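Local structure of toxin-like protein (Paenibacillus larvae subsp. larvae BRL-230010, 5DZQ) at residues V44-A49 with D72-K77; A60-L65 with T134-L139; E80-S85 with E180-R185. The protein probably transfers ADP-ribose from NAD+ to a target protein, as a mono-ADP-ribosyltransferase toxin of the C3-like group. One frame throughout, in Å; residues are numbered along the deposited sequence.

Interaction 1: residues V44-A49 with D72-K77; sequences VKEYTA and DKKILK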
loop_
_atom_site.group_PDB
_atom_site.type_symbol
_atom_site.label_atom_id
_atom_site.label_comp_id
_atom_site.label_asym_id
_atom_site.label_seq_id
_atom_site.Cartn_x
_atom_site.Cartn_y
_atom_site.Cartn_z
ATOM N N VAL B 44 16.544 -5.467 -4.026
ATOM C CA VAL B 44 15.862 -4.196 -4.285
ATOM C C VAL B 44 14.456 -4.455 -4.825
ATOM O O VAL B 44 13.484 -3.832 -4.383
ATOM C CB VAL B 44 16.652 -3.306 -5.265
ATOM C CG1 VAL B 44 15.809 -2.128 -5.717
ATOM C CG2 VAL B 44 17.932 -2.818 -4.587
ATOM N N LYS B 45 14.342 -5.403 -5.747
ATOM C CA LYS B 45 13.027 -5.778 -6.266
ATOM C C LYS B 45 12.151 -6.423 -5.197
ATOM O O LYS B 45 10.933 -6.195 -5.169
ATOM C CB LYS B 45 13.175 -6.718 -7.459
ATOM C CG LYS B 45 13.734 -6.032 -8.695
ATOM C CD LYS B 45 13.479 -6.881 -9.924
ATOM C CE LYS B 45 14.176 -6.327 -11.140
ATOM N NZ LYS B 45 13.934 -7.222 -12.311
ATOM N N GLU B 46 12.762 -7.233 -4.330
ATOM C CA GLU B 46 12.028 -7.839 -3.213
ATOM C C GLU B 46 11.377 -6.755 -2.360
ATOM O O GLU B 46 10.178 -6.830 -2.060
ATOM C CB GLU B 46 12.935 -8.708 -2.328
ATOM C CG GLU B 46 12.180 -9.328 -1.125
ATOM C CD GLU B 46 13.027 -10.292 -0.295
ATOM O OE1 GLU B 46 12.869 -10.313 0.942
ATOM O OE2 GLU B 46 13.838 -11.035 -0.880
ATOM N N TYR B 47 12.174 -5.759 -1.982
ATOM C CA TYR B 47 11.695 -4.612 -1.211
ATOM C C TYR B 47 10.562 -3.888 -1.928
ATOM O O TYR B 47 9.504 -3.647 -1.338
ATOM C CB TYR B 47 12.816 -3.578 -0.903
ATOM C CG TYR B 47 12.182 -2.281 -0.418
ATOM C CD1 TYR B 47 11.758 -2.143 0.899
ATOM C CD2 TYR B 47 11.908 -1.237 -1.303
ATOM C CE1 TYR B 47 11.115 -0.973 1.328
ATOM C CE2 TYR B 47 11.261 -0.094 -0.890
ATOM C CZ TYR B 47 10.860 0.030 0.429
ATOM O OH TYR B 47 10.220 1.183 0.833
ATOM N N THR B 48 10.780 -3.513 -3.185
ATOM C CA THR B 48 9.811 -2.640 -3.854
ATOM C C THR B 48 8.456 -3.342 -3.962
ATOM O O THR B 48 7.412 -2.694 -3.898
ATOM C CB THR B 48 10.286 -2.188 -5.257
ATOM O OG1 THR B 48 10.524 -3.329 -6.071
ATOM C CG2 THR B 48 11.582 -1.366 -5.160
ATOM N N ALA B 49 8.468 -4.667 -4.078
ATOM C CA ALA B 49 7.216 -5.431 -4.204
ATOM C C ALA B 49 6.611 -5.833 -2.847
ATOM O O ALA B 49 5.481 -6.305 -2.777
ATOM C CB ALA B 49 7.449 -6.689 -5.057
ATOM N N ASP B 72 17.239 -7.996 9.558
ATOM C CA ASP B 72 18.350 -7.064 9.698
ATOM C C ASP B 72 19.392 -7.352 8.634
ATOM O O ASP B 72 19.969 -6.435 8.070
ATOM C CB ASP B 72 18.982 -7.152 11.088
ATOM C CG ASP B 72 18.116 -6.530 12.165
ATOM O OD1 ASP B 72 17.172 -5.786 11.823
ATOM O OD2 ASP B 72 18.378 -6.785 13.357
ATOM N N LYS B 73 19.621 -8.635 8.358
ATOM C CA LYS B 73 20.599 -9.031 7.341
ATOM C C LYS B 73 20.263 -8.434 5.971
ATOM O O LYS B 73 21.143 -7.903 5.282
ATOM C CB LYS B 73 20.678 -10.556 7.232
ATOM C CG LYS B 73 21.486 -11.241 8.321
ATOM C CD LYS B 73 21.755 -12.697 7.941
ATOM C CE LYS B 73 22.580 -13.424 8.997
ATOM N NZ LYS B 73 21.810 -13.641 10.254
ATOM N N LYS B 74 18.993 -8.517 5.581
ATOM C CA LYS B 74 18.547 -7.947 4.308
ATOM C C LYS B 74 18.654 -6.432 4.307
ATOM O O LYS B 74 19.000 -5.810 3.297
ATOM C CB LYS B 74 17.087 -8.329 4.007
ATOM C CG LYS B 74 16.796 -9.809 3.920
ATOM C CD LYS B 74 15.332 -9.996 3.546
ATOM C CE LYS B 74 14.869 -11.421 3.774
ATOM N NZ LYS B 74 13.411 -11.560 3.494
ATOM N N ILE B 75 18.297 -5.830 5.432
ATOM C CA ILE B 75 18.247 -4.380 5.500
ATOM C C ILE B 75 19.658 -3.840 5.309
ATOM O O ILE B 75 19.859 -2.849 4.606
ATOM C CB ILE B 75 17.626 -3.893 6.834
ATOM C CG1 ILE B 75 16.093 -4.049 6.783
ATOM C CG2 ILE B 75 17.996 -2.446 7.104
ATOM C CD1 ILE B 75 15.410 -3.854 8.105
ATOM N N LEU B 76 20.643 -4.511 5.904
ATOM C CA LEU B 76 22.020 -4.059 5.735
ATOM C C LEU B 76 22.467 -4.135 4.283
ATOM O O LEU B 76 23.175 -3.250 3.802
ATOM C CB LEU B 76 22.956 -4.866 6.613
ATOM C CG LEU B 76 22.757 -4.525 8.088
ATOM C CD1 LEU B 76 23.620 -5.411 8.955
ATOM C CD2 LEU B 76 23.064 -3.055 8.332
ATOM N N LYS B 77 22.051 -5.189 3.585
ATOM C CA LYS B 77 22.394 -5.327 2.174
ATOM C C LYS B 77 21.672 -4.290 1.317
ATOM O O LYS B 77 22.251 -3.727 0.389
ATOM C CB LYS B 77 22.068 -6.739 1.670
ATOM C CG LYS B 77 22.839 -7.856 2.371
ATOM C CD LYS B 77 22.805 -9.144 1.553
ATOM C CE LYS B 77 23.730 -10.200 2.132
ATOM N NZ LYS B 77 23.134 -10.855 3.324
#
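Glu46 and Lys74 meet between two packed helices, 38-49 and 69-83, of the helical part of this ADP-ribosyltransferase fold, and their salt bridge shows how a helix pair can be joined at the surface by one ionic contact. Lys74 NZ donates a hydrogen bond to Glu46 OE1 at 2.9 Å and reaches it on the syn lone pair, the side of the other carboxylate oxygen. Lys74 CD and CE also lie beside it, each 3.6 Å from Glu46 OE1. Both side chains run out extended and cross at about a right angle. Glu46 has its CG anti to the backbone N (chi1 179°), whereas in Lys74 the CG lies anti to the carbonyl carbon (chi1 -59°), and with these torsions each polar end reaches the other.

The same ammonium group has a partner in the second subunit, the carbonyl O of Tyr111 of that chain, and Asn114 of that chain packs on Glu46. The ionic pair therefore sits where helix packing and subunit contact coincide, and the two acceptors together would probably fix the direction of the lysine's end.

Apolar packing holds the two helices together farther in: Val44 rests on Leu78 and Ala81 of helix 69-83, and Tyr47 on Leu78. Phe54, a neighbour from helix 51-60, lies against Glu46. In the glutamate helix, Thr48 N donates to Val44 O at 3.0 Å.

Interaction 2: residues A60-L65 with T134-L139; sequences ANEGKL and TEYGYL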
loop_
_atom_site.group_PDB
_atom_site.type_symbol
_atom_site.label_atom_id
_atom_site.label_comp_id
_atom_site.label_asym_id
_atom_site.label_seq_id
_atom_site.Cartn_x
_atom_site.Cartn_y
_atom_site.Cartn_z
ATOM N N ALA B 60 8.647 0.572 13.684
ATOM C CA ALA B 60 8.304 0.089 15.009
ATOM C C ALA B 60 9.465 0.326 15.971
ATOM O O ALA B 60 9.261 0.606 17.147
ATOM C CB ALA B 60 7.941 -1.381 14.966
ATOM N N ASN B 61 10.684 0.239 15.451
ATOM C CA ASN B 61 11.872 0.327 16.289
ATOM C C ASN B 61 12.656 1.623 16.079
ATOM O O ASN B 61 13.831 1.725 16.466
ATOM C CB ASN B 61 12.760 -0.883 16.026
ATOM C CG ASN B 61 12.037 -2.189 16.284
ATOM O OD1 ASN B 61 11.620 -2.456 17.414
ATOM N ND2 ASN B 61 11.881 -3.011 15.241
ATOM N N GLU B 62 11.991 2.602 15.471
ATOM C CA GLU B 62 12.565 3.926 15.254
ATOM C C GLU B 62 13.887 3.822 14.514
ATOM O O GLU B 62 14.868 4.483 14.872
ATOM C CB GLU B 62 12.757 4.663 16.588
ATOM C CG GLU B 62 11.459 5.022 17.278
ATOM C CD GLU B 62 11.669 5.835 18.542
ATOM O OE1 GLU B 62 12.829 5.947 18.998
ATOM O OE2 GLU B 62 10.672 6.364 19.076
ATOM N N GLY B 63 13.915 2.952 13.512
ATOM C CA GLY B 63 15.044 2.877 12.605
ATOM C C GLY B 63 16.257 2.165 13.166
ATOM O O GLY B 63 17.320 2.179 12.550
ATOM N N LYS B 64 16.104 1.537 14.328
ATOM C CA LYS B 64 17.212 0.813 14.941
ATOM C C LYS B 64 17.071 -0.675 14.670
ATOM O O LYS B 64 15.969 -1.206 14.713
ATOM C CB LYS B 64 17.266 1.061 16.442
ATOM C CG LYS B 64 17.460 2.511 16.843
ATOM C CD LYS B 64 17.212 2.675 18.327
ATOM C CE LYS B 64 17.097 4.142 18.706
ATOM N NZ LYS B 64 16.605 4.292 20.103
ATOM N N LEU B 65 18.189 -1.348 14.411
ATOM C CA LEU B 65 18.164 -2.782 14.112
ATOM C C LEU B 65 18.483 -3.602 15.356
ATOM O O LEU B 65 18.799 -3.049 16.408
ATOM C CB LEU B 65 19.152 -3.117 12.988
ATOM C CG LEU B 65 19.035 -2.294 11.696
ATOM C CD1 LEU B 65 20.068 -2.758 10.678
ATOM C CD2 LEU B 65 17.622 -2.373 11.106
ATOM N N THR B 134 12.599 12.675 10.422
ATOM C CA THR B 134 13.245 11.464 9.942
ATOM C C THR B 134 12.189 10.448 9.524
ATOM O O THR B 134 11.231 10.217 10.255
ATOM C CB THR B 134 14.156 10.848 11.022
ATOM O OG1 THR B 134 15.221 11.756 11.323
ATOM C CG2 THR B 134 14.742 9.534 10.537
ATOM N N GLU B 135 12.347 9.872 8.334
ATOM C CA GLU B 135 11.537 8.740 7.919
ATOM C C GLU B 135 12.317 7.467 8.244
ATOM O O GLU B 135 13.364 7.211 7.660
ATOM C CB GLU B 135 11.204 8.795 6.426
ATOM C CG GLU B 135 10.446 7.556 5.913
ATOM C CD GLU B 135 9.231 7.201 6.766
ATOM O OE1 GLU B 135 8.419 8.117 7.035
ATOM O OE2 GLU B 135 9.102 6.019 7.195
ATOM N N TYR B 136 11.807 6.680 9.179
ATOM C CA TYR B 136 12.474 5.452 9.586
ATOM C C TYR B 136 12.512 4.375 8.507
ATOM O O TYR B 136 13.499 3.653 8.375
ATOM C CB TYR B 136 11.787 4.914 10.824
ATOM C CG TYR B 136 11.951 5.844 11.995
ATOM C CD1 TYR B 136 13.184 6.431 12.264
ATOM C CD2 TYR B 136 10.881 6.155 12.818
ATOM C CE1 TYR B 136 13.351 7.290 13.333
ATOM C CE2 TYR B 136 11.042 7.011 13.900
ATOM C CZ TYR B 136 12.277 7.580 14.145
ATOM O OH TYR B 136 12.441 8.438 15.209
ATOM N N GLY B 137 11.425 4.242 7.756
ATOM C CA GLY B 137 11.385 3.264 6.690
ATOM C C GLY B 137 12.174 3.756 5.488
ATOM O O GLY B 137 12.680 4.873 5.493
ATOM N N TYR B 138 12.301 2.905 4.474
ATOM C CA TYR B 138 12.822 3.336 3.181
ATOM C C TYR B 138 11.796 4.286 2.589
ATOM O O TYR B 138 10.606 4.174 2.875
ATOM C CB TYR B 138 13.064 2.152 2.248
ATOM C CG TYR B 138 14.194 1.255 2.715
ATOM C CD1 TYR B 138 15.521 1.564 2.422
ATOM C CD2 TYR B 138 13.934 0.136 3.480
ATOM C CE1 TYR B 138 16.567 0.750 2.869
ATOM C CE2 TYR B 138 14.961 -0.676 3.923
ATOM C CZ TYR B 138 16.273 -0.363 3.624
ATOM O OH TYR B 138 17.286 -1.188 4.084
ATOM N N LEU B 139 12.250 5.218 1.771
ATOM C CA LEU B 139 11.358 6.265 1.307
ATOM C C LEU B 139 11.147 6.170 -0.207
ATOM O O LEU B 139 11.979 6.630 -0.988
ATOM C CB LEU B 139 11.930 7.621 1.707
ATOM C CG LEU B 139 11.145 8.890 1.374
ATOM C CD1 LEU B 139 9.752 8.799 1.941
ATOM C CD2 LEU B 139 11.875 10.106 1.924
#
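A Schellman motif, which ends helix 51-60, provides the surface on which the Tyr136 ring lies. In this motif Glu62 is the C-prime residue, with a positive phi of 55°; Gly63 N returns to Leu58 O and Glu62 N to Arg59 O. The reversal brings the backbone of Glu62 over the aromatic ring. Glu62 CA stands 3.6 Å from the centroid of the Tyr136 ring and almost on the ring normal, a CH-pi contact over the face. Glu62 C lies over the same face, 3.5 Å from Tyr136 CD1.

The glutamate side chain continues the overlap: CB comes within 3.8 Å of Tyr136 CZ, and CG lies 3.9 Å from CE2. The two side chains run alongside each other in the same direction, with carboxylate and ring planes 22° apart.

A type I' beta turn from Asn61 to Lys64, closed by Lys64 N to Asn61 O at 3.1 Å, shares Glu62 and Gly63 with the helix end, so the reversal and the turn are one bend. It faces the link between strands 132-135 and 139-142, where two sheets of the ADP-ribosyltransferase fold adjoin. Within this link Gly137 N donates to Glu135 OE2 at 3.0 Å, meeting the anti side of the carboxylate from 25° out of its plane. The same oxygen is salt-bridged to Arg59 NE of helix 51-60.

Interaction 3: residues E80-S85 with E180-R185; sequences EALKKS and ELLLPR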
loop_
_atom_site.group_PDB
_atom_site.type_symbol
_atom_site.label_atom_id
_atom_site.label_comp_id
_atom_site.label_asym_id
_atom_site.label_seq_id
_atom_site.Cartn_x
_atom_site.Cartn_y
_atom_site.Cartn_z
ATOM N N GLU B 80 23.304 -1.047 1.525
ATOM C CA GLU B 80 24.553 -1.013 0.769
ATOM C C GLU B 80 24.281 -0.839 -0.712
ATOM O O GLU B 80 25.000 -0.121 -1.411
ATOM C CB GLU B 80 25.365 -2.278 1.017
ATOM C CG GLU B 80 26.043 -2.294 2.377
ATOM C CD GLU B 80 26.915 -1.066 2.620
ATOM O OE1 GLU B 80 27.675 -0.665 1.707
ATOM O OE2 GLU B 80 26.831 -0.491 3.730
ATOM N N ALA B 81 23.228 -1.488 -1.185
ATOM C CA ALA B 81 22.799 -1.329 -2.566
ATOM C C ALA B 81 22.503 0.139 -2.855
ATOM O O ALA B 81 22.982 0.694 -3.845
ATOM C CB ALA B 81 21.576 -2.183 -2.852
ATOM N N LEU B 82 21.736 0.774 -1.972
ATOM C CA LEU B 82 21.382 2.178 -2.162
ATOM C C LEU B 82 22.604 3.090 -2.093
ATOM O O LEU B 82 22.625 4.155 -2.722
ATOM C CB LEU B 82 20.335 2.614 -1.137
ATOM C CG LEU B 82 18.888 2.266 -1.510
ATOM C CD1 LEU B 82 17.896 2.481 -0.339
ATOM C CD2 LEU B 82 18.439 3.059 -2.741
ATOM N N LYS B 83 23.620 2.693 -1.329
ATOM C CA LYS B 83 24.820 3.526 -1.233
ATOM C C LYS B 83 25.599 3.553 -2.547
ATOM O O LYS B 83 26.412 4.447 -2.768
ATOM C CB LYS B 83 25.738 3.051 -0.105
ATOM C CG LYS B 83 25.374 3.580 1.269
ATOM C CD LYS B 83 26.315 3.019 2.328
ATOM C CE LYS B 83 25.882 3.428 3.726
ATOM N NZ LYS B 83 26.688 2.750 4.786
ATOM N N LYS B 84 25.347 2.576 -3.414
ATOM C CA LYS B 84 26.001 2.522 -4.723
ATOM C C LYS B 84 25.309 3.432 -5.735
ATOM O O LYS B 84 25.746 3.541 -6.888
ATOM C CB LYS B 84 26.026 1.088 -5.264
ATOM C CG LYS B 84 26.876 0.105 -4.465
ATOM C CD LYS B 84 26.868 -1.262 -5.137
ATOM C CE LYS B 84 27.700 -2.279 -4.371
ATOM N NZ LYS B 84 27.647 -3.623 -5.015
ATOM N N SER B 85 24.221 4.072 -5.312
ATOM C CA SER B 85 23.516 5.020 -6.175
ATOM C C SER B 85 23.871 6.449 -5.808
ATOM O O SER B 85 24.137 6.745 -4.647
ATOM C CB SER B 85 22.000 4.824 -6.086
ATOM O OG SER B 85 21.498 5.246 -4.826
ATOM N N GLU B 180 9.929 4.719 -9.918
ATOM C CA GLU B 180 9.871 5.488 -8.691
ATOM C C GLU B 180 11.306 5.760 -8.249
ATOM O O GLU B 180 12.247 5.117 -8.737
ATOM C CB GLU B 180 9.107 4.733 -7.593
ATOM C CG GLU B 180 7.616 4.569 -7.878
ATOM C CD GLU B 180 6.815 4.108 -6.667
ATOM O OE1 GLU B 180 7.424 3.740 -5.645
ATOM O OE2 GLU B 180 5.567 4.122 -6.730
ATOM N N LEU B 181 11.473 6.710 -7.337
ATOM C CA LEU B 181 12.783 7.002 -6.788
ATOM C C LEU B 181 12.815 6.530 -5.337
ATOM O O LEU B 181 11.973 6.916 -4.514
ATOM C CB LEU B 181 13.109 8.491 -6.898
ATOM C CG LEU B 181 14.529 8.879 -6.470
ATOM C CD1 LEU B 181 15.597 8.160 -7.308
ATOM C CD2 LEU B 181 14.729 10.382 -6.535
ATOM N N LEU B 182 13.785 5.678 -5.029
ATOM C CA LEU B 182 13.857 5.044 -3.723
ATOM C C LEU B 182 14.973 5.672 -2.916
ATOM O O LEU B 182 16.125 5.687 -3.340
ATOM C CB LEU B 182 14.084 3.535 -3.862
ATOM C CG LEU B 182 14.267 2.772 -2.551
ATOM C CD1 LEU B 182 13.001 2.872 -1.693
ATOM C CD2 LEU B 182 14.604 1.317 -2.847
ATOM N N LEU B 183 14.632 6.208 -1.754
ATOM C CA LEU B 183 15.642 6.844 -0.921
ATOM C C LEU B 183 15.973 5.947 0.266
ATOM O O LEU B 183 15.157 5.109 0.656
ATOM C CB LEU B 183 15.163 8.226 -0.449
ATOM C CG LEU B 183 15.521 9.392 -1.380
ATOM C CD1 LEU B 183 14.675 9.361 -2.636
ATOM C CD2 LEU B 183 15.400 10.737 -0.680
ATOM N N PRO B 184 17.192 6.101 0.832
ATOM C CA PRO B 184 17.592 5.311 2.000
ATOM C C PRO B 184 16.615 5.420 3.177
ATOM O O PRO B 184 15.899 6.414 3.334
ATOM C CB PRO B 184 18.951 5.919 2.390
ATOM C CG PRO B 184 19.489 6.485 1.120
ATOM C CD PRO B 184 18.288 6.955 0.336
ATOM N N ARG B 185 16.607 4.397 4.015
ATOM C CA ARG B 185 15.919 4.491 5.288
ATOM C C ARG B 185 16.619 5.564 6.135
ATOM O O ARG B 185 17.759 5.951 5.847
ATOM C CB ARG B 185 15.901 3.140 6.002
ATOM C CG ARG B 185 17.265 2.690 6.499
ATOM C CD ARG B 185 17.192 1.288 7.058
ATOM N NE ARG B 185 18.489 0.848 7.561
ATOM C CZ ARG B 185 18.880 0.948 8.826
ATOM N NH1 ARG B 185 18.081 1.472 9.742
ATOM N NH2 ARG B 185 20.077 0.506 9.178
#
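Leu82, near the end of helix 69-83, lays its two methyl groups over the backbone at the end of strand 179-183 and so carries the whole contact. Leu82 CD2 approaches Leu182, lying 3.6 Å from Leu182 O. The nearest side-chain atom there is Leu182 CG, 4.2 Å from Leu82 CD2. The other branch reaches the backbone of the next residues: Leu82 CD1 is 3.7 Å from Pro184 CA and also lies close to Leu183 O. A forked side chain thus straddles the point where the strand gives way to the proline, meeting mostly main-chain atoms.

With its CG anti to the carbonyl carbon (chi1 -83°), Leu82 turns its fork toward the strand, and it crosses Leu182 at about a right angle. Their meeting is apolar and buried. Around them, Tyr138 packs on Leu82 and Tyr47 of helix 38-49 on Leu182, whereas His165 lies against Pro184.

Polar bonds shape the helix end that presents Leu82. Its carbonyl O accepts from both the backbone N and the hydroxyl of Ser85; the Ser85 OG to Leu82 O bond is short, 2.6 Å, with a C=O...donor angle of 139° and the donor tilted 15° from the carbonyl plane. This double grip ties Ser85, just beyond the helix, back to its last turn. Ser85 O in turn accepts from His165 ND1, which brings the helix exit and Pro184 to a common neighbour.

On the strand side, Leu182 pairs by its backbone with Gly167, and Leu183 with Leu139, which places the segment centrally in the three-stranded antiparallel sheet. This is helix-on-sheet packing, joining helix 69-83 to the three-stranded sheet of the ADP-ribosyltransferase fold.

From the N terminus, interaction 1 closes first: helix 38-49 is joined to helix 69-83 across a 22-residue connection that contains helix 51-60. Interaction 2 begins inside that connection, at 60-65, and runs to 134-139, so the two cross. Interaction 3 opens after interaction 1 has closed, still on helix 69-83, and ends at 180-185; its span crosses that of interaction 2. Direct contacts join the three sites. Arg185 NH1 is 3.0 Å from Gly63 O, a probable hydrogen bond, and Ile75 packs on Arg185. Together they tie the N-terminal helices to the strands that follow, with helix 69-83 shared by interactions 1 and 3.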